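Local structure of probable mRNA-capping enzyme (Acanthamoeba polyphaga mimivirus, 3BGY) at residues N18-I23 and D220-E225; Y71-L76 and R173-Y178; Y84-F89 and D120-V125. The protein adds the methylated 5' cap to viral mRNA, its N-terminal triphosphatase domain, the part described here, hydrolytically removing the terminal phosphate from the 5'-triphosphate end of RNA. One frame throughout, in Å; residues are numbered along the deposited sequence. Where two conformers were deposited one is given.

Contact 1: N18-I23 and D220-E225; sequences NEYNEI and DINTLE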
loop_
_atom_site.group_PDB
_atom_site.type_symbol
_atom_site.label_atom_id
_atom_site.label_comp_id
_atom_site.label_asym_id
_atom_site.label_seq_id
_atom_site.Cartn_x
_atom_site.Cartn_y
_atom_site.Cartn_z
ATOM N N ASN A 18 -19.950 18.243 3.093
ATOM C CA ASN A 18 -18.904 18.578 2.149
ATOM C C ASN A 18 -17.979 17.396 1.869
ATOM O O ASN A 18 -17.574 17.211 0.727
ATOM C CB ASN A 18 -18.079 19.778 2.588
ATOM C CG ASN A 18 -17.163 20.271 1.477
ATOM O OD1 ASN A 18 -17.612 20.508 0.345
ATOM N ND2 ASN A 18 -15.873 20.375 1.769
ATOM N N GLU A 19 -17.632 16.638 2.910
ATOM C CA GLU A 19 -16.769 15.455 2.742
ATOM C C GLU A 19 -17.474 14.451 1.859
ATOM O O GLU A 19 -16.878 13.923 0.925
ATOM C CB GLU A 19 -16.473 14.823 4.083
ATOM C CG GLU A 19 -15.431 15.590 4.893
ATOM C CD GLU A 19 -15.441 15.245 6.366
ATOM O OE1 GLU A 19 -16.305 14.476 6.844
ATOM O OE2 GLU A 19 -14.540 15.762 7.059
ATOM N N TYR A 20 -18.763 14.238 2.119
ATOM C CA TYR A 20 -19.592 13.323 1.298
ATOM C C TYR A 20 -19.500 13.707 -0.192
ATOM O O TYR A 20 -19.196 12.878 -1.049
ATOM C CB TYR A 20 -21.055 13.394 1.776
ATOM C CG TYR A 20 -22.040 12.441 1.107
ATOM C CD1 TYR A 20 -22.590 12.731 -0.167
ATOM C CD2 TYR A 20 -22.512 11.307 1.796
ATOM C CE1 TYR A 20 -23.607 11.906 -0.734
ATOM C CE2 TYR A 20 -23.511 10.499 1.259
ATOM C CZ TYR A 20 -24.055 10.815 -0.019
ATOM O OH TYR A 20 -25.031 10.031 -0.545
ATOM N N ASN A 21 -19.775 14.971 -0.512
ATOM C CA ASN A 21 -19.734 15.411 -1.916
ATOM C C ASN A 21 -18.355 15.318 -2.587
ATOM O O ASN A 21 -18.242 14.933 -3.757
ATOM C CB ASN A 21 -20.317 16.833 -2.019
ATOM C CG ASN A 21 -21.808 16.847 -1.723
ATOM O OD1 ASN A 21 -22.480 15.823 -1.875
ATOM N ND2 ASN A 21 -22.345 18.010 -1.337
ATOM N N GLU A 22 -17.314 15.590 -1.813
ATOM C CA GLU A 22 -15.952 15.514 -2.332
ATOM C C GLU A 22 -15.548 14.053 -2.567
ATOM O O GLU A 22 -14.927 13.761 -3.573
ATOM C CB GLU A 22 -14.976 16.196 -1.376
ATOM C CG GLU A 22 -15.045 17.714 -1.459
ATOM C CD GLU A 22 -13.956 18.432 -0.659
ATOM O OE1 GLU A 22 -12.974 17.776 -0.226
ATOM O OE2 GLU A 22 -14.079 19.676 -0.491
ATOM N N ILE A 23 -15.967 13.158 -1.669
ATOM C CA ILE A 23 -15.663 11.715 -1.785
ATOM C C ILE A 23 -16.422 11.123 -2.975
ATOM O O ILE A 23 -15.893 10.269 -3.682
ATOM C CB ILE A 23 -15.956 10.972 -0.463
ATOM C CG1 ILE A 23 -14.954 11.453 0.570
ATOM C CG2 ILE A 23 -15.766 9.428 -0.594
ATOM C CD1 ILE A 23 -15.326 11.179 2.010
ATOM N N ASP A 220 -21.011 2.712 -4.062
ATOM C CA ASP A 220 -21.752 3.909 -3.661
ATOM C C ASP A 220 -21.123 4.375 -2.351
ATOM O O ASP A 220 -20.755 3.570 -1.514
ATOM C CB ASP A 220 -23.208 3.525 -3.412
ATOM C CG ASP A 220 -24.120 4.745 -3.193
ATOM O OD1 ASP A 220 -24.275 5.186 -2.044
ATOM O OD2 ASP A 220 -24.662 5.245 -4.184
ATOM N N ILE A 221 -21.086 5.692 -2.127
ATOM C CA ILE A 221 -20.517 6.202 -0.878
ATOM C C ILE A 221 -21.244 5.720 0.385
ATOM O O ILE A 221 -20.646 5.614 1.462
ATOM C CB ILE A 221 -20.447 7.722 -0.908
ATOM C CG1 ILE A 221 -19.566 8.236 0.242
ATOM C CG2 ILE A 221 -21.834 8.309 -0.888
ATOM C CD1 ILE A 221 -19.358 9.714 0.231
ATOM N N ASN A 222 -22.546 5.447 0.249
ATOM C CA ASN A 222 -23.316 4.983 1.391
ATOM C C ASN A 222 -22.888 3.567 1.781
ATOM O O ASN A 222 -22.860 3.228 2.955
ATOM C CB ASN A 222 -24.814 5.109 1.114
ATOM C CG ASN A 222 -25.228 6.559 1.007
ATOM O OD1 ASN A 222 -25.273 7.263 2.023
ATOM N ND2 ASN A 222 -25.396 7.046 -0.211
ATOM N N THR A 223 -22.537 2.764 0.771
ATOM C CA THR A 223 -21.991 1.413 1.021
ATOM C C THR A 223 -20.595 1.548 1.694
ATOM O O THR A 223 -20.279 0.814 2.661
ATOM C CB THR A 223 -21.884 0.655 -0.310
ATOM O OG1 THR A 223 -23.166 0.667 -0.921
ATOM C CG2 THR A 223 -21.448 -0.789 -0.124
ATOM N N LEU A 224 -19.791 2.508 1.225
ATOM C CA LEU A 224 -18.461 2.751 1.801
ATOM C C LEU A 224 -18.584 3.167 3.260
ATOM O O LEU A 224 -17.880 2.623 4.113
ATOM C CB LEU A 224 -17.720 3.835 1.024
ATOM C CG LEU A 224 -16.358 4.314 1.558
ATOM C CD1 LEU A 224 -15.329 3.198 1.431
ATOM C CD2 LEU A 224 -15.904 5.539 0.821
ATOM N N GLU A 225 -19.553 4.047 3.550
ATOM C CA GLU A 225 -19.740 4.538 4.923
ATOM C C GLU A 225 -20.142 3.385 5.830
ATOM O O GLU A 225 -19.605 3.261 6.931
ATOM C CB GLU A 225 -20.792 5.663 4.958
ATOM C CG GLU A 225 -20.761 6.514 6.204
ATOM C CD GLU A 225 -21.553 7.817 6.052
ATOM O OE1 GLU A 225 -22.504 7.877 5.248
ATOM O OE2 GLU A 225 -21.193 8.800 6.726
#

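Contact 2: Y71-L76 and R173-Y178; sequences YLDISL and RYKTRY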
loop_
_atom_site.group_PDB
_atom_site.type_symbol
_atom_site.label_atom_id
_atom_site.label_comp_id
_atom_site.label_asym_id
_atom_site.label_seq_id
_atom_site.Cartn_x
_atom_site.Cartn_y
_atom_site.Cartn_z
ATOM N N TYR A 71 6.919 -9.619 2.384
ATOM C CA TYR A 71 7.635 -9.070 1.232
ATOM C C TYR A 71 8.453 -7.849 1.574
ATOM O O TYR A 71 8.179 -7.174 2.551
ATOM C CB TYR A 71 6.674 -8.751 0.072
ATOM C CG TYR A 71 5.593 -7.725 0.348
ATOM C CD1 TYR A 71 4.411 -8.084 1.012
ATOM C CD2 TYR A 71 5.712 -6.415 -0.138
ATOM C CE1 TYR A 71 3.364 -7.148 1.173
ATOM C CE2 TYR A 71 4.670 -5.477 0.010
ATOM C CZ TYR A 71 3.507 -5.852 0.664
ATOM O OH TYR A 71 2.507 -4.922 0.833
ATOM N N LEU A 72 9.436 -7.554 0.730
ATOM C CA LEU A 72 10.287 -6.387 0.918
ATOM C C LEU A 72 10.011 -5.348 -0.183
ATOM O O LEU A 72 10.116 -5.651 -1.383
ATOM C CB LEU A 72 11.778 -6.805 0.857
ATOM C CG LEU A 72 12.767 -5.641 0.935
ATOM C CD1 LEU A 72 12.693 -4.973 2.272
ATOM C CD2 LEU A 72 14.185 -6.112 0.633
ATOM N N ASP A 73 9.623 -4.135 0.223
ATOM C CA ASP A 73 9.407 -3.027 -0.715
ATOM C C ASP A 73 10.650 -2.161 -0.766
ATOM O O ASP A 73 11.147 -1.730 0.272
ATOM C CB ASP A 73 8.280 -2.089 -0.254
ATOM C CG ASP A 73 6.917 -2.539 -0.688
ATOM O OD1 ASP A 73 6.814 -3.480 -1.488
ATOM O OD2 ASP A 73 5.932 -1.908 -0.256
ATOM N N ILE A 74 11.122 -1.865 -1.977
ATOM C CA ILE A 74 12.291 -1.002 -2.145
ATOM C C ILE A 74 11.763 0.148 -2.968
ATOM O O ILE A 74 11.338 -0.023 -4.112
ATOM C CB ILE A 74 13.468 -1.697 -2.884
ATOM C CG1 ILE A 74 13.907 -2.953 -2.139
ATOM C CG2 ILE A 74 14.692 -0.773 -2.918
ATOM C CD1 ILE A 74 13.372 -4.220 -2.739
ATOM N N SER A 75 11.726 1.324 -2.353
ATOM C CA SER A 75 11.211 2.486 -3.054
ATOM C C SER A 75 12.319 3.450 -3.436
ATOM O O SER A 75 13.111 3.852 -2.578
ATOM C CB SER A 75 10.230 3.244 -2.163
ATOM O OG SER A 75 9.112 2.446 -1.823
ATOM N N LEU A 76 12.359 3.814 -4.718
ATOM C CA LEU A 76 13.310 4.827 -5.199
ATOM C C LEU A 76 12.518 6.107 -5.263
ATOM O O LEU A 76 11.525 6.191 -5.986
ATOM C CB LEU A 76 13.854 4.499 -6.584
ATOM C CG LEU A 76 14.481 3.140 -6.777
ATOM C CD1 LEU A 76 14.980 3.110 -8.225
ATOM C CD2 LEU A 76 15.645 2.886 -5.800
ATOM N N ARG A 173 10.917 -1.151 3.188
ATOM C CA ARG A 173 9.831 -1.526 4.083
ATOM C C ARG A 173 9.639 -3.022 3.978
ATOM O O ARG A 173 9.352 -3.519 2.902
ATOM C CB ARG A 173 8.521 -0.807 3.739
ATOM C CG ARG A 173 8.546 0.670 4.092
ATOM C CD ARG A 173 7.229 1.354 3.838
ATOM N NE ARG A 173 7.309 2.744 4.284
ATOM C CZ ARG A 173 6.696 3.770 3.700
ATOM N NH1 ARG A 173 5.940 3.585 2.624
ATOM N NH2 ARG A 173 6.897 5.003 4.157
ATOM N N TYR A 174 9.847 -3.725 5.087
ATOM C CA TYR A 174 9.640 -5.167 5.135
ATOM C C TYR A 174 8.245 -5.305 5.728
ATOM O O TYR A 174 7.964 -4.850 6.864
ATOM C CB TYR A 174 10.664 -5.880 6.017
ATOM C CG TYR A 174 10.509 -7.390 5.950
ATOM C CD1 TYR A 174 10.754 -8.078 4.758
ATOM C CD2 TYR A 174 10.039 -8.126 7.062
ATOM C CE1 TYR A 174 10.530 -9.477 4.658
ATOM C CE2 TYR A 174 9.817 -9.534 6.975
ATOM C CZ TYR A 174 10.064 -10.193 5.772
ATOM O OH TYR A 174 9.853 -11.559 5.710
ATOM N N LYS A 175 7.390 -5.996 4.992
ATOM C CA LYS A 175 5.988 -6.114 5.389
ATOM C C LYS A 175 5.423 -7.502 5.519
ATOM O O LYS A 175 5.800 -8.381 4.738
ATOM C CB LYS A 175 5.164 -5.412 4.310
ATOM C CG LYS A 175 5.365 -3.883 4.242
ATOM C CD LYS A 175 4.477 -3.265 3.175
ATOM C CE LYS A 175 4.636 -1.764 3.127
ATOM N NZ LYS A 175 3.695 -1.146 2.152
ATOM N N THR A 176 4.538 -7.690 6.512
ATOM C CA THR A 176 3.784 -8.938 6.672
ATOM C C THR A 176 2.362 -8.407 6.529
ATOM O O THR A 176 1.843 -7.718 7.425
ATOM C CB THR A 176 4.013 -9.653 8.025
ATOM O OG1 THR A 176 5.388 -10.050 8.095
ATOM C CG2 THR A 176 3.128 -10.928 8.117
ATOM N N ARG A 177 1.730 -8.810 5.445
ATOM C CA ARG A 177 0.394 -8.338 5.141
ATOM C C ARG A 177 -0.617 -9.461 5.157
ATOM O O ARG A 177 -0.291 -10.619 4.896
ATOM C CB ARG A 177 0.425 -7.664 3.760
ATOM C CG ARG A 177 -0.880 -6.996 3.270
ATOM C CD ARG A 177 -0.701 -6.396 1.881
ATOM N NE ARG A 177 -0.333 -7.398 0.877
ATOM C CZ ARG A 177 -0.014 -7.130 -0.393
ATOM N NH1 ARG A 177 -0.006 -5.883 -0.845
ATOM N NH2 ARG A 177 0.281 -8.117 -1.225
ATOM N N TYR A 178 -1.808 -9.121 5.627
ATOM C CA TYR A 178 -2.940 -10.034 5.601
ATOM C C TYR A 178 -3.985 -9.247 4.812
ATOM O O TYR A 178 -4.267 -8.089 5.143
ATOM C CB TYR A 178 -3.469 -10.342 6.999
ATOM C CG TYR A 178 -2.482 -11.019 7.898
ATOM C CD1 TYR A 178 -1.544 -10.259 8.619
ATOM C CD2 TYR A 178 -2.445 -12.419 8.009
ATOM C CE1 TYR A 178 -0.564 -10.879 9.443
ATOM C CE2 TYR A 178 -1.467 -13.061 8.826
ATOM C CZ TYR A 178 -0.533 -12.282 9.536
ATOM O OH TYR A 178 0.439 -12.889 10.307
HETATM O O HOH W 1 3.241 -2.392 -0.176
#

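Contact 3: Y84-F89 and D120-V125; sequences YRVSLF and DDIEIV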
loop_
_atom_site.group_PDB
_atom_site.type_symbol
_atom_site.label_atom_id
_atom_site.label_comp_id
_atom_site.label_asym_id
_atom_site.label_seq_id
_atom_site.Cartn_x
_atom_site.Cartn_y
_atom_site.Cartn_z
ATOM N N TYR A 84 9.445 5.000 -7.667
ATOM C CA TYR A 84 9.541 3.773 -8.485
ATOM C C TYR A 84 9.735 2.712 -7.407
ATOM O O TYR A 84 10.749 2.718 -6.694
ATOM C CB TYR A 84 10.771 3.817 -9.425
ATOM C CG TYR A 84 10.819 2.640 -10.405
ATOM C CD1 TYR A 84 10.153 2.698 -11.638
ATOM C CD2 TYR A 84 11.567 1.493 -10.097
ATOM C CE1 TYR A 84 10.257 1.612 -12.570
ATOM C CE2 TYR A 84 11.676 0.412 -11.006
ATOM C CZ TYR A 84 11.021 0.492 -12.228
ATOM O OH TYR A 84 11.141 -0.548 -13.118
ATOM N N ARG A 85 8.731 1.861 -7.222
ATOM C CA ARG A 85 8.784 0.849 -6.160
ATOM C C ARG A 85 8.757 -0.598 -6.633
ATOM O O ARG A 85 7.912 -0.973 -7.430
ATOM C CB ARG A 85 7.616 1.068 -5.185
ATOM C CG ARG A 85 7.574 0.119 -3.960
ATOM C CD ARG A 85 6.293 0.306 -3.176
ATOM N NE ARG A 85 5.129 -0.141 -3.937
ATOM C CZ ARG A 85 3.866 -0.024 -3.518
ATOM N NH1 ARG A 85 3.591 0.523 -2.339
ATOM N NH2 ARG A 85 2.874 -0.454 -4.279
ATOM N N VAL A 86 9.693 -1.390 -6.123
ATOM C CA VAL A 86 9.748 -2.808 -6.427
ATOM C C VAL A 86 9.383 -3.596 -5.159
ATOM O O VAL A 86 9.926 -3.323 -4.078
ATOM C CB VAL A 86 11.153 -3.221 -6.914
ATOM C CG1 VAL A 86 11.292 -4.726 -6.960
ATOM C CG2 VAL A 86 11.408 -2.633 -8.286
ATOM N N SER A 87 8.463 -4.554 -5.279
ATOM C CA SER A 87 8.102 -5.409 -4.149
ATOM C C SER A 87 8.629 -6.815 -4.446
ATOM O O SER A 87 8.258 -7.392 -5.464
ATOM C CB SER A 87 6.582 -5.474 -3.975
ATOM O OG SER A 87 6.038 -4.166 -3.865
ATOM N N LEU A 88 9.469 -7.334 -3.563
ATOM C CA LEU A 88 10.053 -8.680 -3.715
ATOM C C LEU A 88 9.292 -9.642 -2.822
ATOM O O LEU A 88 9.341 -9.512 -1.596
ATOM C CB LEU A 88 11.528 -8.650 -3.332
ATOM C CG LEU A 88 12.437 -7.743 -4.159
ATOM C CD1 LEU A 88 13.872 -7.838 -3.637
ATOM C CD2 LEU A 88 12.391 -8.153 -5.641
ATOM N N PHE A 89 8.629 -10.631 -3.441
ATOM C CA PHE A 89 7.823 -11.608 -2.704
ATOM C C PHE A 89 8.508 -12.946 -2.464
ATOM O O PHE A 89 8.073 -13.736 -1.627
ATOM C CB PHE A 89 6.480 -11.844 -3.416
ATOM C CG PHE A 89 5.532 -10.681 -3.320
ATOM C CD1 PHE A 89 5.592 -9.642 -4.267
ATOM C CD2 PHE A 89 4.548 -10.628 -2.311
ATOM C CE1 PHE A 89 4.691 -8.559 -4.211
ATOM C CE2 PHE A 89 3.633 -9.541 -2.254
ATOM C CZ PHE A 89 3.705 -8.509 -3.201
ATOM N N ASP A 120 5.562 -12.594 -11.364
ATOM C CA ASP A 120 4.599 -12.817 -10.289
ATOM C C ASP A 120 5.165 -12.558 -8.888
ATOM O O ASP A 120 4.431 -12.136 -7.989
ATOM C CB ASP A 120 4.029 -14.230 -10.348
ATOM C CG ASP A 120 2.669 -14.317 -9.704
ATOM O OD1 ASP A 120 1.754 -13.614 -10.188
ATOM O OD2 ASP A 120 2.510 -15.077 -8.724
ATOM N N ASP A 121 6.471 -12.791 -8.727
ATOM C CA ASP A 121 7.152 -12.597 -7.445
ATOM C C ASP A 121 7.845 -11.231 -7.315
ATOM O O ASP A 121 8.461 -10.968 -6.278
ATOM C CB ASP A 121 8.205 -13.696 -7.216
ATOM C CG ASP A 121 7.612 -15.041 -6.819
ATOM O OD1 ASP A 121 6.509 -15.102 -6.235
ATOM O OD2 ASP A 121 8.295 -16.054 -7.064
ATOM N N ILE A 122 7.807 -10.418 -8.381
ATOM C CA ILE A 122 8.431 -9.088 -8.400
ATOM C C ILE A 122 7.412 -8.096 -8.972
ATOM O O ILE A 122 7.184 -8.019 -10.188
ATOM C CB ILE A 122 9.757 -9.046 -9.258
ATOM C CG1 ILE A 122 10.777 -10.076 -8.723
ATOM C CG2 ILE A 122 10.348 -7.616 -9.266
ATOM C CD1 ILE A 122 12.062 -10.213 -9.563
ATOM N N GLU A 123 6.799 -7.321 -8.084
ATOM C CA GLU A 123 5.802 -6.339 -8.517
ATOM C C GLU A 123 6.470 -4.984 -8.595
ATOM O O GLU A 123 7.240 -4.610 -7.705
ATOM C CB GLU A 123 4.609 -6.310 -7.561
ATOM C CG GLU A 123 3.719 -7.550 -7.690
ATOM C CD GLU A 123 2.514 -7.546 -6.755
ATOM O OE1 GLU A 123 2.328 -6.573 -5.987
ATOM O OE2 GLU A 123 1.774 -8.550 -6.772
ATOM N N ILE A 124 6.211 -4.277 -9.690
ATOM C CA ILE A 124 6.834 -2.978 -9.936
ATOM C C ILE A 124 5.778 -1.946 -10.263
ATOM O O ILE A 124 4.876 -2.197 -11.070
ATOM C CB ILE A 124 7.824 -3.073 -11.141
ATOM C CG1 ILE A 124 8.853 -4.176 -10.892
ATOM C CG2 ILE A 124 8.514 -1.750 -11.354
ATOM C CD1 ILE A 124 9.913 -4.323 -11.976
ATOM N N VAL A 125 5.869 -0.792 -9.594
ATOM C CA VAL A 125 4.928 0.284 -9.811
ATOM C C VAL A 125 5.612 1.640 -9.825
ATOM O O VAL A 125 6.640 1.851 -9.175
ATOM C CB VAL A 125 3.783 0.362 -8.695
ATOM C CG1 VAL A 125 2.860 -0.862 -8.729
ATOM C CG2 VAL A 125 4.368 0.576 -7.290
#

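Contact 1: N18-I23 and D220-E225
Y20 and I221 meet ring face to aliphatic branch, and their fit shows how a mixed contact joins two helices, here 17-32 near the N-terminus of the domain and the first turn of 221-235 at its C-terminus. Y20 CG leaves its helix anti to the backbone N (chi1 -176°), and the ring beyond it stretches toward the second helix. I221 CG2 sits over this ring, 3.8 Å from the Y20 centroid, in a CH-pi contact; I221 CD1 lies on the same face, displaced toward the rim. CD1 also reaches I23 CB at 3.7 Å, the two isoleucine side chains crossing at about a right angle, and I23 CG2 goes on to L224 CD2. F38 of strand 36-42 packs on both I23 and L224, tying this apolar part to the barrel.

N222 comes to the end of Y20 crosswise, its amide plane turned 55° from the ring. N222 ND2 donates to Y20 OH at 3.0 Å, while N222 OD1 lies at the ring edge. The same ND2 donates to D220 OD1 at 2.8 Å, and D220 OD1 also takes N222 N at 2.9 Å as the N-cap of helix 221-235. N222 ND2 thus gives one N-H to the tyrosine and one to the aspartate, which fixes the turn of the amide: the carboxylate would probably polarise the ND2 group, and the cap that starts one helix also orients the donor for the tyrosine hydroxyl of the other.

Contact 2: Y71-L76 and R173-Y178
Y71, L72 and D73 pair with K175, Y174 and R173 as neighbouring antiparallel strands of the closed eight-stranded barrel of a tunnel triphosphatase. Four backbone hydrogen bonds hold the ladder: Y71 and K175 exchange one in each direction, as do D73 and R173, with L72 opposite Y174 as the non-hydrogen-bonded pair between them.

Apolar contact on the L72 and Y174 face is modest. L72 CB stands 4.2 Å from Y174 CD1, and L202 from a loop packs on both side chains.

On the other face the Y71 ring is central. Its CG lies between the backbone N and the carbonyl carbon (chi1 61°), and one face of the ring receives K175 CB in a CH-pi contact, 4.1 Å from the centroid. K175 then runs extended past the phenol, its CD 3.5 Å from Y71 OH. In one of two modelled conformers of R177, Y71 CE1 sits 3.7 Å above the centre of the guanidinium, with the two planes inclined at 51°; resting on one copy, this approach is less certain than the rest.

Polar links complete this side, consistent with the hydrophilic interior of a tunnel. D73 OD1 is hydrogen-bonded to S87 OG of the next strand, while D73 OD2 forms a long, weak salt bridge with K175 NZ at 3.4 Å. One water bridges the same two groups: it donates to D73 OD2 at 2.7 Å, accepts from K175 NZ at 2.7 Å, and is hydrogen-bonded to Y71 OH at 2.8 Å.

Contact 3: Y84-F89 and D120-V125
Y84 to L88 and I122 to V125 form an antiparallel ladder in the barrel wall, a worked example of a strand pair with one apolar and one mixed, more polar face. Backbone bonds join R85 with V125 and S87 with E123, each in both directions, and F89 N extends the series to D121 O just beyond the strands.

The tight side carries Y84, V86, L88, I122 and I124. V86 lies alongside both isoleucines, its CG1 3.8 Å from I122 CG2 and its CG2 4.0 Å from I124 CG1, and L88 CD2 continues the row against I122. At one end I124 CG2 presses on the phenol of Y84, 3.5 Å from CZ. Helices 91-101 and 106-115 cover this face, with I94 on L88 and I113 on V86.

The other side is more open to solvent, notably at the exposed E123, although its side chains still touch. R85 bends at chi3 (67°) and runs beside V125, whose CG2 is 3.5 Å from R85 NE; R85 NH2 also has a long, weak ion pair with E149. E123 crosses F89 obliquely, the carboxylate and ring planes 56° apart, with E123 CD 3.5 Å from F89 CE1.

Contacts 2 and 3 belong to one continuous piece of the barrel: strands 122-136, 83-88, 66-77 and 169-183 follow one another across the sheet, and the backbone bond from L76 N to Y84 O and the stacked rings of Y71 and F89 help join the two pairs. Their centres lie about 9 Å apart. Contact 1 is remote, its centre about 30 Å from that of contact 2 and about 32 Å from that of contact 3, with contacts 1 and 3 on opposite sides of the chain's centre. Along the sequence the pairings enclose one another, contact 1 outermost and contact 3 innermost, so helices from near both ends meet outside a barrel closed by the strands between.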